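Local coordinates for protein methyltransferase (Pectobacterium atrosepticum SCRI1043, PDB 2P7I) that probably transfers a methyl group from S-adenosylmethionine to a substrate not yet identified, as a class I, Rossmann-like methyltransferase, at residues Glu133-Val147 with Pro234-Lys246. Sequence-based numbering, arbitrary orientation.
Sequences EGGRLFLVCPNANAV and PDLCASIFLLCEK
F138 and L243 form a non-hydrogen-bonded pair on adjacent antiparallel strands of the Rossmann-like methyltransferase sheet and send their side chains to the same face; 237-245, the reversed strand in the order 3-2-1-4-5-7-6, runs between 135-142 and 192-201. Backbone bonds join L137 to C244, L139 to L242 and C141 to I240 in both directions. On the face carrying R136, F138 and V140, the CD1 methyl of L243 sits over one face of the F138 ring, 3.9 Å from its centroid, a CH-pi contact. F241, its CG anti to the backbone N (chi1 167°), lies beside F138 and packs CD1 3.7 Å from V140 CG2; F37 of helix 24-37 meets both rings. The other face, with L139 and I240, lies against L182 of helix 179-188.

Toward the start of 135-142, R136 and E245 run alongside each other, but NE to OE2 is a long 3.9 Å and the oxygen is well out of the guanidinium plane, so this salt bridge is one of charge, with no N-H aimed at OE2. Water 1 also joins the pair, accepting from R136 NE and donating weakly to E245 OE1. NH1 bonds F40 O of its own chain and P39 O of a second subunit, and E245 OE2 bonds T194.

Past P142 one more backbone bond, N143 N to A238 O, is followed by bonds from asparagine side chains. With chi1 at -178°, the N143 side chain extends away from its own nitrogen and brings its buried amide to 235-237. Both partners of ND2 lie close to the amide plane: C237 O receives it on a lone pair, D235 O from above its carbonyl plane, and these two bonds hold the amide's rotation. OD1 accepts from N145 N in an Asx turn, and water 3 bridges OD1 to D235 OD1. N145 ND2 reaches that same carboxylate oxygen on its syn side, at 2.9 Å, with amide and carboxylate planes 77° apart.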
# COMPACT_ATOMS: atom_id res chain seq x y z
N GLU B 133 5.68 8.33 -34.63
CA GLU B 133 5.87 9.52 -33.81
C GLU B 133 4.56 9.82 -33.10
O GLU B 133 3.48 9.83 -33.73
CB GLU B 133 6.33 10.72 -34.66
CG GLU B 133 7.71 10.49 -35.36
CD GLU B 133 8.86 10.24 -34.37
OE1 GLU B 133 8.80 10.81 -33.25
OE2 GLU B 133 9.82 9.49 -34.71
N GLY B 134 4.64 10.04 -31.79
CA GLY B 134 3.46 10.23 -30.95
C GLY B 134 2.75 8.95 -30.58
O GLY B 134 1.77 8.97 -29.85
N GLY B 135 3.23 7.82 -31.09
CA GLY B 135 2.59 6.54 -30.87
C GLY B 135 2.76 6.05 -29.44
O GLY B 135 3.68 6.45 -28.74
N ARG B 136 1.85 5.18 -29.02
CA ARG B 136 1.84 4.66 -27.67
C ARG B 136 1.84 3.13 -27.66
O ARG B 136 1.10 2.50 -28.40
CB ARG B 136 0.63 5.21 -26.92
CG ARG B 136 0.81 6.70 -26.60
CD ARG B 136 -0.42 7.31 -25.97
NE ARG B 136 -0.25 8.75 -25.84
CZ ARG B 136 -1.17 9.57 -25.38
NH1 ARG B 136 -2.33 9.10 -24.99
NH2 ARG B 136 -0.94 10.87 -25.33
N LEU B 137 2.65 2.57 -26.75
CA LEU B 137 2.68 1.18 -26.44
C LEU B 137 1.88 0.94 -25.18
O LEU B 137 2.05 1.69 -24.17
CB LEU B 137 4.13 0.70 -26.25
CG LEU B 137 4.28 -0.73 -25.68
CD1 LEU B 137 3.76 -1.86 -26.68
CD2 LEU B 137 5.71 -0.96 -25.20
N PHE B 138 0.98 -0.05 -25.29
CA PHE B 138 0.16 -0.54 -24.20
C PHE B 138 0.72 -1.86 -23.75
O PHE B 138 0.40 -2.93 -24.31
CB PHE B 138 -1.27 -0.67 -24.66
CG PHE B 138 -1.87 0.64 -25.06
CD1 PHE B 138 -1.57 1.20 -26.30
CD2 PHE B 138 -2.75 1.31 -24.21
CE1 PHE B 138 -2.08 2.44 -26.67
CE2 PHE B 138 -3.30 2.53 -24.56
CZ PHE B 138 -2.95 3.11 -25.79
N LEU B 139 1.52 -1.79 -22.70
CA LEU B 139 2.30 -2.91 -22.20
C LEU B 139 1.69 -3.48 -20.92
O LEU B 139 1.69 -2.85 -19.90
CB LEU B 139 3.76 -2.48 -21.92
CG LEU B 139 4.70 -3.54 -21.34
CD1 LEU B 139 4.83 -4.75 -22.30
CD2 LEU B 139 6.10 -2.91 -21.10
N VAL B 140 1.17 -4.70 -21.01
CA VAL B 140 0.44 -5.28 -19.85
C VAL B 140 0.95 -6.68 -19.60
O VAL B 140 1.02 -7.46 -20.50
CB VAL B 140 -1.09 -5.28 -20.04
CG1 VAL B 140 -1.79 -5.91 -18.83
CG2 VAL B 140 -1.63 -3.87 -20.26
N CYS B 141 1.28 -6.99 -18.34
CA CYS B 141 1.70 -8.32 -17.95
C CYS B 141 1.02 -8.75 -16.64
O CYS B 141 0.65 -7.89 -15.82
CB CYS B 141 3.20 -8.31 -17.70
SG CYS B 141 4.20 -8.09 -19.19
N PRO B 142 0.94 -10.06 -16.40
CA PRO B 142 0.49 -10.56 -15.11
C PRO B 142 1.43 -10.09 -14.00
O PRO B 142 2.63 -10.03 -14.18
CB PRO B 142 0.52 -12.09 -15.29
CG PRO B 142 0.73 -12.34 -16.59
CD PRO B 142 1.24 -11.15 -17.31
N ASN B 143 0.88 -9.68 -12.89
CA ASN B 143 1.64 -9.08 -11.81
C ASN B 143 2.05 -10.07 -10.74
O ASN B 143 1.21 -10.72 -10.11
CB ASN B 143 0.75 -8.01 -11.20
CG ASN B 143 1.39 -7.26 -10.09
OD1 ASN B 143 2.63 -7.18 -9.99
ND2 ASN B 143 0.56 -6.63 -9.27
N ALA B 144 3.34 -10.09 -10.47
CA ALA B 144 3.90 -10.90 -9.40
C ALA B 144 3.28 -10.58 -8.07
O ALA B 144 3.21 -11.45 -7.19
CB ALA B 144 5.41 -10.70 -9.33
N ASN B 145 2.98 -9.30 -7.83
CA ASN B 145 2.57 -8.85 -6.53
C ASN B 145 1.06 -8.78 -6.38
O ASN B 145 0.58 -8.23 -5.43
CB ASN B 145 3.18 -7.51 -6.21
CG ASN B 145 4.67 -7.55 -6.21
OD1 ASN B 145 5.26 -8.62 -6.14
ND2 ASN B 145 5.30 -6.38 -6.28
N ALA B 146 0.31 -9.35 -7.31
CA ALA B 146 -1.13 -9.42 -7.16
C ALA B 146 -1.49 -10.07 -5.83
O ALA B 146 -0.82 -11.02 -5.40
CB ALA B 146 -1.72 -10.28 -8.29
N VAL B 147 -2.57 -9.60 -5.21
CA VAL B 147 -2.97 -10.11 -3.91
C VAL B 147 -3.14 -11.61 -3.90
O VAL B 147 -2.57 -12.28 -3.05
CB VAL B 147 -4.21 -9.41 -3.34
CG1 VAL B 147 -4.75 -10.15 -2.07
CG2 VAL B 147 -3.86 -8.02 -2.99
N PRO B 234 -1.96 -0.03 -7.76
CA PRO B 234 -1.43 -0.72 -8.92
C PRO B 234 -0.61 -1.97 -8.59
O PRO B 234 -0.65 -2.93 -9.32
CB PRO B 234 -0.56 0.36 -9.56
CG PRO B 234 -1.31 1.61 -9.28
CD PRO B 234 -1.71 1.40 -7.86
N ASP B 235 0.16 -1.93 -7.51
CA ASP B 235 1.10 -3.00 -7.18
C ASP B 235 0.38 -4.29 -6.79
O ASP B 235 1.00 -5.34 -6.80
CB ASP B 235 2.06 -2.57 -6.08
CG ASP B 235 3.18 -3.58 -5.85
OD1 ASP B 235 3.90 -3.92 -6.80
OD2 ASP B 235 3.36 -3.99 -4.69
N LEU B 236 -0.89 -4.19 -6.40
CA LEU B 236 -1.69 -5.32 -5.96
C LEU B 236 -2.68 -5.88 -7.00
O LEU B 236 -3.47 -6.74 -6.68
CB LEU B 236 -2.48 -4.90 -4.73
CG LEU B 236 -1.65 -4.49 -3.53
CD1 LEU B 236 -2.58 -4.08 -2.32
CD2 LEU B 236 -0.65 -5.58 -3.15
N CYS B 237 -2.66 -5.36 -8.22
CA CYS B 237 -3.64 -5.73 -9.24
C CYS B 237 -3.26 -7.03 -9.92
O CYS B 237 -2.12 -7.47 -9.83
CB CYS B 237 -3.76 -4.60 -10.29
SG CYS B 237 -4.56 -3.13 -9.63
N ALA B 238 -4.24 -7.60 -10.63
CA ALA B 238 -4.07 -8.84 -11.43
C ALA B 238 -2.96 -8.65 -12.46
O ALA B 238 -2.07 -9.50 -12.61
CB ALA B 238 -5.35 -9.18 -12.10
N SER B 239 -3.00 -7.51 -13.16
CA SER B 239 -2.07 -7.22 -14.25
C SER B 239 -1.59 -5.82 -14.06
O SER B 239 -2.28 -4.97 -13.56
CB SER B 239 -2.73 -7.36 -15.63
OG SER B 239 -2.96 -8.72 -15.91
N ILE B 240 -0.36 -5.55 -14.47
CA ILE B 240 0.17 -4.22 -14.37
C ILE B 240 0.35 -3.70 -15.80
O ILE B 240 0.50 -4.49 -16.77
CB ILE B 240 1.53 -4.21 -13.62
CG1 ILE B 240 2.39 -5.43 -14.04
CG2 ILE B 240 1.31 -4.25 -12.10
CD1 ILE B 240 3.80 -5.43 -13.43
N PHE B 241 0.34 -2.38 -15.91
CA PHE B 241 0.12 -1.69 -17.16
C PHE B 241 1.05 -0.50 -17.18
O PHE B 241 0.98 0.40 -16.33
CB PHE B 241 -1.38 -1.28 -17.25
CG PHE B 241 -1.74 -0.29 -18.34
CD1 PHE B 241 -1.07 -0.26 -19.57
CD2 PHE B 241 -2.79 0.59 -18.15
CE1 PHE B 241 -1.42 0.69 -20.54
CE2 PHE B 241 -3.16 1.50 -19.14
CZ PHE B 241 -2.45 1.59 -20.31
N LEU B 242 1.99 -0.54 -18.12
CA LEU B 242 2.78 0.59 -18.48
C LEU B 242 2.36 1.21 -19.83
O LEU B 242 2.31 0.53 -20.84
CB LEU B 242 4.28 0.24 -18.54
CG LEU B 242 4.99 -0.30 -17.28
CD1 LEU B 242 6.53 -0.36 -17.65
CD2 LEU B 242 4.76 0.58 -16.10
N LEU B 243 2.10 2.50 -19.83
CA LEU B 243 1.90 3.27 -21.06
C LEU B 243 3.22 3.86 -21.43
O LEU B 243 3.83 4.62 -20.66
CB LEU B 243 0.89 4.41 -20.87
CG LEU B 243 0.49 5.14 -22.18
CD1 LEU B 243 -0.41 4.20 -23.04
CD2 LEU B 243 -0.22 6.44 -21.84
N CYS B 244 3.69 3.55 -22.61
CA CYS B 244 5.01 3.97 -23.04
C CYS B 244 4.96 4.73 -24.36
O CYS B 244 4.04 4.53 -25.18
CB CYS B 244 5.88 2.74 -23.28
SG CYS B 244 6.11 1.66 -21.82
N GLU B 245 5.92 5.60 -24.54
CA GLU B 245 6.11 6.37 -25.78
C GLU B 245 7.53 6.16 -26.27
O GLU B 245 8.38 5.60 -25.56
CB GLU B 245 5.78 7.84 -25.56
CG GLU B 245 4.27 7.96 -25.37
CD GLU B 245 3.78 9.35 -24.99
OE1 GLU B 245 4.05 10.29 -25.74
OE2 GLU B 245 3.09 9.48 -23.96
N LYS B 246 7.75 6.59 -27.50
CA LYS B 246 9.01 6.33 -28.17
C LYS B 246 10.11 7.21 -27.60
O LYS B 246 9.92 8.40 -27.38
CB LYS B 246 8.84 6.61 -29.68
CG LYS B 246 10.07 6.43 -30.48
CD LYS B 246 9.74 6.48 -32.00
CE LYS B 246 11.04 6.27 -32.81
NZ LYS B 246 10.80 5.95 -34.28
O HOH W 1 1.61 10.34 -27.55
O HOH W 2 5.78 8.07 -29.08
O HOH W 3 3.93 -4.70 -9.40
O HOH W 4 -0.84 -12.35 -11.08